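Local coordinates for protein tetraacyldisaccharide 4'-kinase (Aquifex aeolicus, PDB 4EHX) that probably transfers the gamma-phosphate of ATP to the 4'-position of a tetraacyldisaccharide 1-phosphate, yielding lipid IVA in lipid A biosynthesis, at residues 269-279 against 287-295; 80-90 against 105-116. All coordinates share one frame; numbering follows the deposited sequence.

Contact 1 of 2, residues 269-279 against 287-295; sequences PEEGEIYLTTP and GYENVFALN
Strand 275-277 pairs in the parallel sense with strand 291-295, Tyr-275 with Val-291 and Leu-276 with Phe-292, the two strands of a beta-alpha-beta unit whose short helix is 279-282. Three backbone hydrogen bonds define the ladder. Tyr-275 N donates to Asn-290 O at 2.9 Å, Tyr-275 O accepts from Phe-292 N, and Thr-277 N reaches Phe-292 O. Past them a water bridges the widening strands, giving a proton to Thr-277 O and accepting one from Leu-294 N.

Polar side chains organise the turn before the strand. Asn-290 holds CG between its backbone N and carbonyl carbon (chi1 61°), and its ND2 donates to Glu-273 O at 2.8 Å, a bent bond with 138° at the hydrogen. The Tyr-275 ring runs alongside this amide, pointing the same way, with the two planes 79° apart and Asn-290 ND2 at the ring edge, 3.6 Å from Tyr-275 CE1. Tyr-275 OH accepts a nearly straight bond from Glu-270 N, so ring and amide both reach the type II turn 270-273. Glu-273 itself forms a salt bridge with Lys-253.

Apolar contacts fall on two faces. With Leu-276 and Phe-292, CD2 of the leucine meets CB of the phenylalanine at 3.7 Å, while Leu-294 continues onto helix 237-248. With Tyr-275 and Val-291, CB of the tyrosine lies 4.0 Å from CG2 of the valine. At the exposed end Pro-269 crosses Tyr-288 at about a right angle, a CH-pi contact in which Pro-269 CG sits 3.6 Å from the centroid of the Tyr-288 ring.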
loop_
_atom_site.group_PDB
_atom_site.type_symbol
_atom_site.label_atom_id
_atom_site.label_comp_id
_atom_site.label_asym_id
_atom_site.label_seq_id
_atom_site.Cartn_x
_atom_site.Cartn_y
_atom_site.Cartn_z
ATOM N N PRO A 269 -10.940 -5.018 25.737
ATOM C CA PRO A 269 -12.047 -4.092 25.479
ATOM C C PRO A 269 -13.263 -4.364 26.369
ATOM O O PRO A 269 -13.417 -5.463 26.909
ATOM C CB PRO A 269 -12.390 -4.354 24.008
ATOM C CG PRO A 269 -11.953 -5.745 23.759
ATOM C CD PRO A 269 -10.734 -5.958 24.623
ATOM N N GLU A 270 -14.103 -3.346 26.514
ATOM C CA GLU A 270 -15.317 -3.427 27.325
ATOM C C GLU A 270 -16.511 -3.827 26.470
ATOM O O GLU A 270 -16.752 -3.238 25.420
ATOM C CB GLU A 270 -15.624 -2.065 27.932
ATOM C CG GLU A 270 -14.552 -1.500 28.827
ATOM C CD GLU A 270 -14.921 -0.122 29.337
ATOM O OE1 GLU A 270 -14.024 0.741 29.412
ATOM O OE2 GLU A 270 -16.116 0.092 29.652
ATOM N N GLU A 271 -17.241 -4.838 26.921
ATOM C CA GLU A 271 -18.499 -5.233 26.306
ATOM C C GLU A 271 -19.416 -4.022 26.244
ATOM O O GLU A 271 -19.578 -3.300 27.237
ATOM C CB GLU A 271 -19.154 -6.336 27.145
ATOM C CG GLU A 271 -20.354 -7.013 26.499
ATOM C CD GLU A 271 -21.000 -8.069 27.397
ATOM O OE1 GLU A 271 -21.877 -8.807 26.900
ATOM O OE2 GLU A 271 -20.647 -8.160 28.594
ATOM N N GLY A 272 -20.016 -3.788 25.083
ATOM C CA GLY A 272 -20.987 -2.718 24.960
ATOM C C GLY A 272 -20.433 -1.395 24.459
ATOM O O GLY A 272 -21.199 -0.486 24.137
ATOM N N GLU A 273 -19.111 -1.269 24.397
ATOM C CA GLU A 273 -18.515 -0.051 23.851
ATOM C C GLU A 273 -18.110 -0.286 22.400
ATOM O O GLU A 273 -17.907 -1.430 21.979
ATOM C CB GLU A 273 -17.307 0.412 24.677
ATOM C CG GLU A 273 -17.609 0.722 26.140
ATOM C CD GLU A 273 -18.274 2.080 26.347
ATOM O OE1 GLU A 273 -18.157 2.943 25.455
ATOM O OE2 GLU A 273 -18.913 2.286 27.407
ATOM N N ILE A 274 -18.002 0.802 21.642
ATOM C CA ILE A 274 -17.521 0.746 20.269
ATOM C C ILE A 274 -16.133 1.353 20.165
ATOM O O ILE A 274 -15.881 2.427 20.701
ATOM C CB ILE A 274 -18.453 1.498 19.307
ATOM C CG1 ILE A 274 -19.849 0.871 19.346
ATOM C CG2 ILE A 274 -17.866 1.489 17.881
ATOM C CD1 ILE A 274 -20.873 1.603 18.503
ATOM N N TYR A 275 -15.237 0.649 19.477
ATOM C CA TYR A 275 -13.865 1.106 19.310
ATOM C C TYR A 275 -13.554 1.374 17.847
ATOM O O TYR A 275 -14.044 0.676 16.951
ATOM C CB TYR A 275 -12.865 0.075 19.848
ATOM C CG TYR A 275 -13.016 -0.206 21.325
ATOM C CD1 TYR A 275 -13.977 -1.088 21.785
ATOM C CD2 TYR A 275 -12.200 0.419 22.255
ATOM C CE1 TYR A 275 -14.131 -1.339 23.146
ATOM C CE2 TYR A 275 -12.341 0.175 23.610
ATOM C CZ TYR A 275 -13.309 -0.703 24.048
ATOM O OH TYR A 275 -13.435 -0.937 25.391
ATOM N N LEU A 276 -12.725 2.386 17.622
ATOM C CA LEU A 276 -12.159 2.658 16.304
ATOM C C LEU A 276 -10.648 2.599 16.391
ATOM O O LEU A 276 -10.056 3.097 17.347
ATOM C CB LEU A 276 -12.589 4.037 15.796
ATOM C CG LEU A 276 -14.096 4.196 15.607
ATOM C CD1 LEU A 276 -14.412 5.518 14.921
ATOM C CD2 LEU A 276 -14.639 3.017 14.808
ATOM N N THR A 277 -10.029 1.977 15.397
ATOM C CA THR A 277 -8.579 1.893 15.334
ATOM C C THR A 277 -8.176 1.846 13.863
ATOM O O THR A 277 -9.024 2.048 12.982
ATOM C CB THR A 277 -8.044 0.663 16.102
ATOM O OG1 THR A 277 -6.611 0.682 16.108
ATOM C CG2 THR A 277 -8.547 -0.649 15.461
ATOM N N THR A 278 -6.895 1.611 13.593
ATOM C CA THR A 278 -6.407 1.570 12.212
ATOM C C THR A 278 -6.459 0.150 11.658
ATOM O O THR A 278 -6.450 -0.814 12.414
ATOM C CB THR A 278 -4.948 2.074 12.093
ATOM O OG1 THR A 278 -4.059 1.119 12.693
ATOM C CG2 THR A 278 -4.780 3.430 12.777
ATOM N N PRO A 279 -6.491 0.010 10.324
ATOM C CA PRO A 279 -6.512 -1.346 9.756
ATOM C C PRO A 279 -5.305 -2.190 10.179
ATOM O O PRO A 279 -5.451 -3.394 10.407
ATOM C CB PRO A 279 -6.516 -1.087 8.248
ATOM C CG PRO A 279 -7.226 0.246 8.120
ATOM C CD PRO A 279 -6.747 1.047 9.309
ATOM N N GLY A 287 -12.375 -10.870 15.528
ATOM C CA GLY A 287 -13.226 -11.569 16.472
ATOM C C GLY A 287 -13.838 -10.626 17.487
ATOM O O GLY A 287 -14.983 -10.818 17.895
ATOM N N TYR A 288 -13.084 -9.611 17.906
ATOM C CA TYR A 288 -13.691 -8.535 18.682
ATOM C C TYR A 288 -14.649 -7.811 17.753
ATOM O O TYR A 288 -14.238 -7.080 16.856
ATOM C CB TYR A 288 -12.635 -7.577 19.257
ATOM C CG TYR A 288 -11.989 -8.096 20.521
ATOM C CD1 TYR A 288 -12.745 -8.319 21.675
ATOM C CD2 TYR A 288 -10.634 -8.367 20.567
ATOM C CE1 TYR A 288 -12.155 -8.806 22.831
ATOM C CE2 TYR A 288 -10.037 -8.845 21.709
ATOM C CZ TYR A 288 -10.795 -9.056 22.842
ATOM O OH TYR A 288 -10.171 -9.536 23.972
ATOM N N GLU A 289 -15.933 -8.027 17.965
ATOM C CA GLU A 289 -16.924 -7.558 17.023
ATOM C C GLU A 289 -17.371 -6.136 17.308
ATOM O O GLU A 289 -18.228 -5.599 16.613
ATOM C CB GLU A 289 -18.097 -8.544 16.975
ATOM C CG GLU A 289 -17.717 -9.834 16.245
ATOM C CD GLU A 289 -18.446 -11.061 16.758
ATOM O OE1 GLU A 289 -17.938 -12.180 16.518
ATOM O OE2 GLU A 289 -19.515 -10.911 17.395
ATOM N N ASN A 290 -16.777 -5.516 18.323
ATOM C CA ASN A 290 -17.089 -4.121 18.612
ATOM C C ASN A 290 -15.949 -3.165 18.230
ATOM O O ASN A 290 -15.933 -2.017 18.662
ATOM C CB ASN A 290 -17.530 -3.928 20.081
ATOM C CG ASN A 290 -16.448 -4.339 21.101
ATOM O OD1 ASN A 290 -15.538 -5.120 20.797
ATOM N ND2 ASN A 290 -16.560 -3.814 22.324
ATOM N N VAL A 291 -15.024 -3.642 17.395
ATOM C CA VAL A 291 -13.836 -2.881 16.995
ATOM C C VAL A 291 -13.816 -2.709 15.480
ATOM O O VAL A 291 -13.934 -3.691 14.755
ATOM C CB VAL A 291 -12.559 -3.609 17.429
ATOM C CG1 VAL A 291 -11.321 -2.834 17.012
ATOM C CG2 VAL A 291 -12.576 -3.859 18.941
ATOM N N PHE A 292 -13.663 -1.465 15.017
ATOM C CA PHE A 292 -13.779 -1.122 13.599
ATOM C C PHE A 292 -12.646 -0.211 13.134
ATOM O O PHE A 292 -11.981 0.437 13.946
ATOM C CB PHE A 292 -15.109 -0.396 13.347
ATOM C CG PHE A 292 -16.316 -1.164 13.806
ATOM C CD1 PHE A 292 -16.736 -1.096 15.125
ATOM C CD2 PHE A 292 -17.023 -1.960 12.921
ATOM C CE1 PHE A 292 -17.839 -1.816 15.553
ATOM C CE2 PHE A 292 -18.133 -2.676 13.342
ATOM C CZ PHE A 292 -18.536 -2.607 14.661
ATOM N N ALA A 293 -12.447 -0.159 11.818
ATOM C CA ALA A 293 -11.540 0.802 11.195
ATOM C C ALA A 293 -12.321 1.657 10.197
ATOM O O ALA A 293 -13.425 1.304 9.798
ATOM C CB ALA A 293 -10.371 0.080 10.495
ATOM N N LEU A 294 -11.760 2.793 9.811
ATOM C CA LEU A 294 -12.397 3.624 8.811
ATOM C C LEU A 294 -12.093 3.066 7.419
ATOM O O LEU A 294 -11.007 2.541 7.164
ATOM C CB LEU A 294 -11.906 5.060 8.926
ATOM C CG LEU A 294 -12.001 5.701 10.314
ATOM C CD1 LEU A 294 -11.398 7.103 10.299
ATOM C CD2 LEU A 294 -13.440 5.738 10.791
ATOM N N ASN A 295 -13.061 3.175 6.520
ATOM C CA ASN A 295 -12.868 2.696 5.159
ATOM C C ASN A 295 -13.023 3.839 4.174
ATOM O O ASN A 295 -14.058 4.506 4.133
ATOM C CB ASN A 295 -13.854 1.568 4.843
ATOM C CG ASN A 295 -13.455 0.765 3.612
ATOM O OD1 ASN A 295 -12.361 0.932 3.068
ATOM N ND2 ASN A 295 -14.333 -0.126 3.184
HETATM O O HOH W 1 -9.246 3.559 10.671
#

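Contact 2 of 2, residues 80-90 against 105-116; sequences GTLIVSEYGNL and AKLLPHVSVVAS
Tyr-87 lays one ring face over Ser-112, whose OG sits 3.1 Å above the plane, over the ring centre, where strand 81-86, antiparallel to 112-116 and interrupted by a classic beta bulge, enters the type I' turn 86-89. With OG anti to its carbonyl carbon (chi1 -62°), Ser-112 OG also accepts a hydrogen bond from Tyr-87 N at 2.9 Å, while the phenol OH hydrogen-bonds to Leu-130 O. An alanine in place of Tyr-87 is likely to strip the cover from Ser-112 OG and leave Leu-130 O without this donor.

The bulge is marked by Val-113 O, which accepts from both Val-84 N and Ser-85 N; the latter lies in the carbonyl plane, on a lone pair. Beyond it, Ile-83 and Val-114 form a non-hydrogen-bonded pair, and Leu-82 and Ala-115 exchange two backbone hydrogen bonds.

Carbon-to-carbon contacts tie the 81-86/89-90 hairpin to the end of helix 99-107: Ala-105 CB meets Ser-85 CB and Leu-90 CD1, both at 3.7 Å, and Leu-90 CD2 packs on the aliphatic CD of Lys-106. Gly-88 CA approaches Pro-109 O to 2.9 Å, where a beta-carbon would clash with that oxygen. One water donates to Gly-88 O and to Ala-105 O, its oxygen 2.7 Å from each.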
loop_
_atom_site.group_PDB
_atom_site.type_symbol
_atom_site.label_atom_id
_atom_site.label_comp_id
_atom_site.label_asym_id
_atom_site.label_seq_id
_atom_site.Cartn_x
_atom_site.Cartn_y
_atom_site.Cartn_z
ATOM N N GLY A 80 11.927 -16.877 2.057
ATOM C CA GLY A 80 11.769 -17.529 0.773
ATOM C C GLY A 80 10.522 -17.000 0.096
ATOM O O GLY A 80 10.271 -15.796 0.097
ATOM N N THR A 81 9.735 -17.897 -0.480
ATOM C CA THR A 81 8.477 -17.502 -1.107
ATOM C C THR A 81 7.335 -18.130 -0.319
ATOM O O THR A 81 7.412 -19.290 0.068
ATOM C CB THR A 81 8.428 -17.959 -2.564
ATOM O OG1 THR A 81 9.543 -17.400 -3.261
ATOM C CG2 THR A 81 7.156 -17.490 -3.223
ATOM N N LEU A 82 6.286 -17.355 -0.064
ATOM C CA LEU A 82 5.211 -17.797 0.811
ATOM C C LEU A 82 3.861 -17.387 0.228
ATOM O O LEU A 82 3.638 -16.210 -0.053
ATOM C CB LEU A 82 5.378 -17.159 2.195
ATOM C CG LEU A 82 4.245 -17.401 3.194
ATOM C CD1 LEU A 82 4.175 -18.878 3.533
ATOM C CD2 LEU A 82 4.441 -16.562 4.442
ATOM N N ILE A 83 2.970 -18.354 0.029
ATOM C CA ILE A 83 1.610 -18.010 -0.348
ATOM C C ILE A 83 0.881 -17.569 0.913
ATOM O O ILE A 83 0.692 -18.347 1.838
ATOM C CB ILE A 83 0.865 -19.185 -1.010
ATOM C CG1 ILE A 83 1.477 -19.496 -2.385
ATOM C CG2 ILE A 83 -0.639 -18.860 -1.133
ATOM C CD1 ILE A 83 0.946 -20.791 -3.029
ATOM N N VAL A 84 0.512 -16.300 0.957
ATOM C CA VAL A 84 -0.162 -15.724 2.116
ATOM C C VAL A 84 -1.670 -15.942 2.016
ATOM O O VAL A 84 -2.345 -16.262 2.999
ATOM C CB VAL A 84 0.125 -14.216 2.174
ATOM C CG1 VAL A 84 -0.695 -13.547 3.286
ATOM C CG2 VAL A 84 1.618 -13.983 2.365
ATOM N N SER A 85 -2.200 -15.785 0.808
ATOM C CA SER A 85 -3.634 -15.950 0.631
ATOM C C SER A 85 -3.923 -16.564 -0.721
ATOM O O SER A 85 -3.287 -16.213 -1.704
ATOM C CB SER A 85 -4.318 -14.587 0.713
ATOM O OG SER A 85 -5.694 -14.700 0.405
ATOM N N GLU A 86 -4.910 -17.453 -0.769
ATOM C CA GLU A 86 -5.344 -18.032 -2.026
ATOM C C GLU A 86 -6.725 -17.490 -2.368
ATOM O O GLU A 86 -7.738 -17.919 -1.801
ATOM C CB GLU A 86 -5.363 -19.561 -1.933
ATOM C CG GLU A 86 -5.971 -20.244 -3.151
ATOM C CD GLU A 86 -6.016 -21.755 -3.008
ATOM O OE1 GLU A 86 -6.380 -22.238 -1.909
ATOM O OE2 GLU A 86 -5.688 -22.458 -3.992
ATOM N N TYR A 87 -6.754 -16.521 -3.274
ATOM C CA TYR A 87 -7.995 -15.866 -3.679
ATOM C C TYR A 87 -8.891 -15.475 -2.504
ATOM O O TYR A 87 -10.079 -15.784 -2.483
ATOM C CB TYR A 87 -8.727 -16.727 -4.716
ATOM C CG TYR A 87 -7.848 -16.873 -5.935
ATOM C CD1 TYR A 87 -7.595 -15.773 -6.751
ATOM C CD2 TYR A 87 -7.195 -18.071 -6.215
ATOM C CE1 TYR A 87 -6.750 -15.864 -7.846
ATOM C CE2 TYR A 87 -6.339 -18.175 -7.313
ATOM C CZ TYR A 87 -6.136 -17.068 -8.125
ATOM O OH TYR A 87 -5.306 -17.156 -9.216
ATOM N N GLY A 88 -8.305 -14.787 -1.528
ATOM C CA GLY A 88 -9.071 -14.251 -0.423
ATOM C C GLY A 88 -8.910 -15.065 0.837
ATOM O O GLY A 88 -9.095 -14.540 1.930
ATOM N N ASN A 89 -8.561 -16.343 0.696
ATOM C CA ASN A 89 -8.441 -17.221 1.864
ATOM C C ASN A 89 -7.042 -17.199 2.480
ATOM O O ASN A 89 -6.096 -17.722 1.895
ATOM C CB ASN A 89 -8.834 -18.659 1.508
ATOM C CG ASN A 89 -10.296 -18.792 1.112
ATOM O OD1 ASN A 89 -11.151 -18.042 1.582
ATOM N ND2 ASN A 89 -10.590 -19.755 0.247
ATOM N N LEU A 90 -6.912 -16.587 3.655
ATOM C CA LEU A 90 -5.625 -16.531 4.345
ATOM C C LEU A 90 -5.119 -17.941 4.662
ATOM O O LEU A 90 -5.876 -18.813 5.099
ATOM C CB LEU A 90 -5.720 -15.677 5.622
ATOM C CG LEU A 90 -5.424 -14.177 5.448
ATOM C CD1 LEU A 90 -3.955 -13.929 5.062
ATOM C CD2 LEU A 90 -6.357 -13.548 4.416
ATOM N N ALA A 105 -3.796 -8.915 2.160
ATOM C CA ALA A 105 -4.684 -10.060 1.936
ATOM C C ALA A 105 -6.065 -9.878 2.581
ATOM O O ALA A 105 -7.094 -10.251 2.007
ATOM C CB ALA A 105 -4.016 -11.351 2.426
ATOM N N LYS A 106 -6.100 -9.305 3.781
ATOM C CA LYS A 106 -7.389 -9.095 4.430
ATOM C C LYS A 106 -8.185 -8.029 3.685
ATOM O O LYS A 106 -9.409 -8.080 3.634
ATOM C CB LYS A 106 -7.224 -8.713 5.909
ATOM C CG LYS A 106 -6.619 -9.799 6.790
ATOM C CD LYS A 106 -7.404 -11.125 6.765
ATOM C CE LYS A 106 -8.796 -10.984 7.313
ATOM N NZ LYS A 106 -9.340 -12.282 7.880
ATOM N N LEU A 107 -7.486 -7.069 3.092
ATOM C CA LEU A 107 -8.173 -6.024 2.332
ATOM C C LEU A 107 -8.618 -6.451 0.926
ATOM O O LEU A 107 -9.358 -5.714 0.278
ATOM C CB LEU A 107 -7.311 -4.759 2.247
ATOM C CG LEU A 107 -6.996 -4.046 3.560
ATOM C CD1 LEU A 107 -5.866 -3.047 3.339
ATOM C CD2 LEU A 107 -8.276 -3.383 4.102
ATOM N N LEU A 108 -8.179 -7.627 0.462
ATOM C CA LEU A 108 -8.540 -8.109 -0.880
ATOM C C LEU A 108 -9.132 -9.523 -0.886
ATOM O O LEU A 108 -8.449 -10.484 -1.250
ATOM C CB LEU A 108 -7.307 -8.101 -1.797
ATOM C CG LEU A 108 -6.483 -6.820 -1.938
ATOM C CD1 LEU A 108 -5.128 -7.139 -2.546
ATOM C CD2 LEU A 108 -7.226 -5.804 -2.773
ATOM N N PRO A 109 -10.416 -9.656 -0.519
ATOM C CA PRO A 109 -11.077 -10.963 -0.352
ATOM C C PRO A 109 -11.202 -11.889 -1.585
ATOM O O PRO A 109 -11.579 -13.048 -1.399
ATOM C CB PRO A 109 -12.474 -10.590 0.189
ATOM C CG PRO A 109 -12.647 -9.133 -0.157
ATOM C CD PRO A 109 -11.270 -8.545 -0.062
ATOM N N HIS A 110 -10.906 -11.424 -2.797
ATOM C CA HIS A 110 -10.977 -12.310 -3.973
ATOM C C HIS A 110 -9.624 -12.453 -4.683
ATOM O O HIS A 110 -9.539 -12.968 -5.803
ATOM C CB HIS A 110 -11.996 -11.782 -4.980
ATOM C CG HIS A 110 -13.316 -11.447 -4.365
ATOM N ND1 HIS A 110 -14.216 -12.413 -3.969
ATOM C CD2 HIS A 110 -13.876 -10.256 -4.048
ATOM C CE1 HIS A 110 -15.279 -11.831 -3.444
ATOM N NE2 HIS A 110 -15.098 -10.522 -3.479
ATOM N N VAL A 111 -8.574 -12.010 -4.021
ATOM C CA VAL A 111 -7.270 -11.920 -4.679
ATOM C C VAL A 111 -6.227 -12.753 -3.938
ATOM O O VAL A 111 -6.267 -12.833 -2.715
ATOM C CB VAL A 111 -6.820 -10.450 -4.729
ATOM C CG1 VAL A 111 -5.441 -10.341 -5.312
ATOM C CG2 VAL A 111 -7.823 -9.619 -5.546
ATOM N N SER A 112 -5.297 -13.373 -4.668
ATOM C CA SER A 112 -4.197 -14.082 -4.024
ATOM C C SER A 112 -3.076 -13.116 -3.620
ATOM O O SER A 112 -2.914 -12.063 -4.223
ATOM C CB SER A 112 -3.641 -15.197 -4.925
ATOM O OG SER A 112 -4.627 -16.188 -5.192
ATOM N N VAL A 113 -2.326 -13.482 -2.588
ATOM C CA VAL A 113 -1.187 -12.684 -2.129
ATOM C C VAL A 113 -0.012 -13.611 -1.883
ATOM O O VAL A 113 -0.126 -14.638 -1.196
ATOM C CB VAL A 113 -1.496 -11.915 -0.834
ATOM C CG1 VAL A 113 -0.248 -11.150 -0.345
ATOM C CG2 VAL A 113 -2.657 -10.958 -1.056
ATOM N N VAL A 114 1.120 -13.253 -2.464
ATOM C CA VAL A 114 2.348 -14.012 -2.283
ATOM C C VAL A 114 3.432 -13.061 -1.778
ATOM O O VAL A 114 3.579 -11.948 -2.284
ATOM C CB VAL A 114 2.771 -14.694 -3.617
ATOM C CG1 VAL A 114 4.214 -15.193 -3.543
ATOM C CG2 VAL A 114 1.789 -15.825 -3.962
ATOM N N ALA A 115 4.151 -13.492 -0.741
ATOM C CA ALA A 115 5.240 -12.708 -0.182
ATOM C C ALA A 115 6.566 -13.331 -0.615
ATOM O O ALA A 115 6.808 -14.521 -0.409
ATOM C CB ALA A 115 5.143 -12.661 1.354
ATOM N N SER A 116 7.416 -12.519 -1.220
ATOM C CA SER A 116 8.708 -12.991 -1.665
ATOM C C SER A 116 9.569 -11.770 -1.941
ATOM O O SER A 116 9.172 -10.891 -2.691
ATOM C CB SER A 116 8.518 -13.806 -2.949
ATOM O OG SER A 116 9.707 -14.448 -3.334
HETATM O O HOH W 2 -6.393 -12.166 -0.024
HETATM O O HOH W 3 -9.150 -11.915 2.632
#

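How the contacts relate
Contact 2 closes along the chain before contact 1 opens, and their centres lie 24 Å apart. Although their nearest atoms come to about 5 Å, the two do not touch; Lys-106 of contact 2 does bond Gln-286, just ahead of segment 287-295. Both approach the predicted ATP-binding P-loop from separate elements: the side chain of Pro-279 in contact 1 is about 7 Å from that of Thr-52, and the side chain of Leu-108 in contact 2 about 8 Å from it. Their pairings differ in sense, parallel at 269-279/287-295 and antiparallel at 80-90/105-116. Strand 112-116 runs parallel to strand 67-71, whereas strand 291-300 pairs antiparallel with strand 201-212.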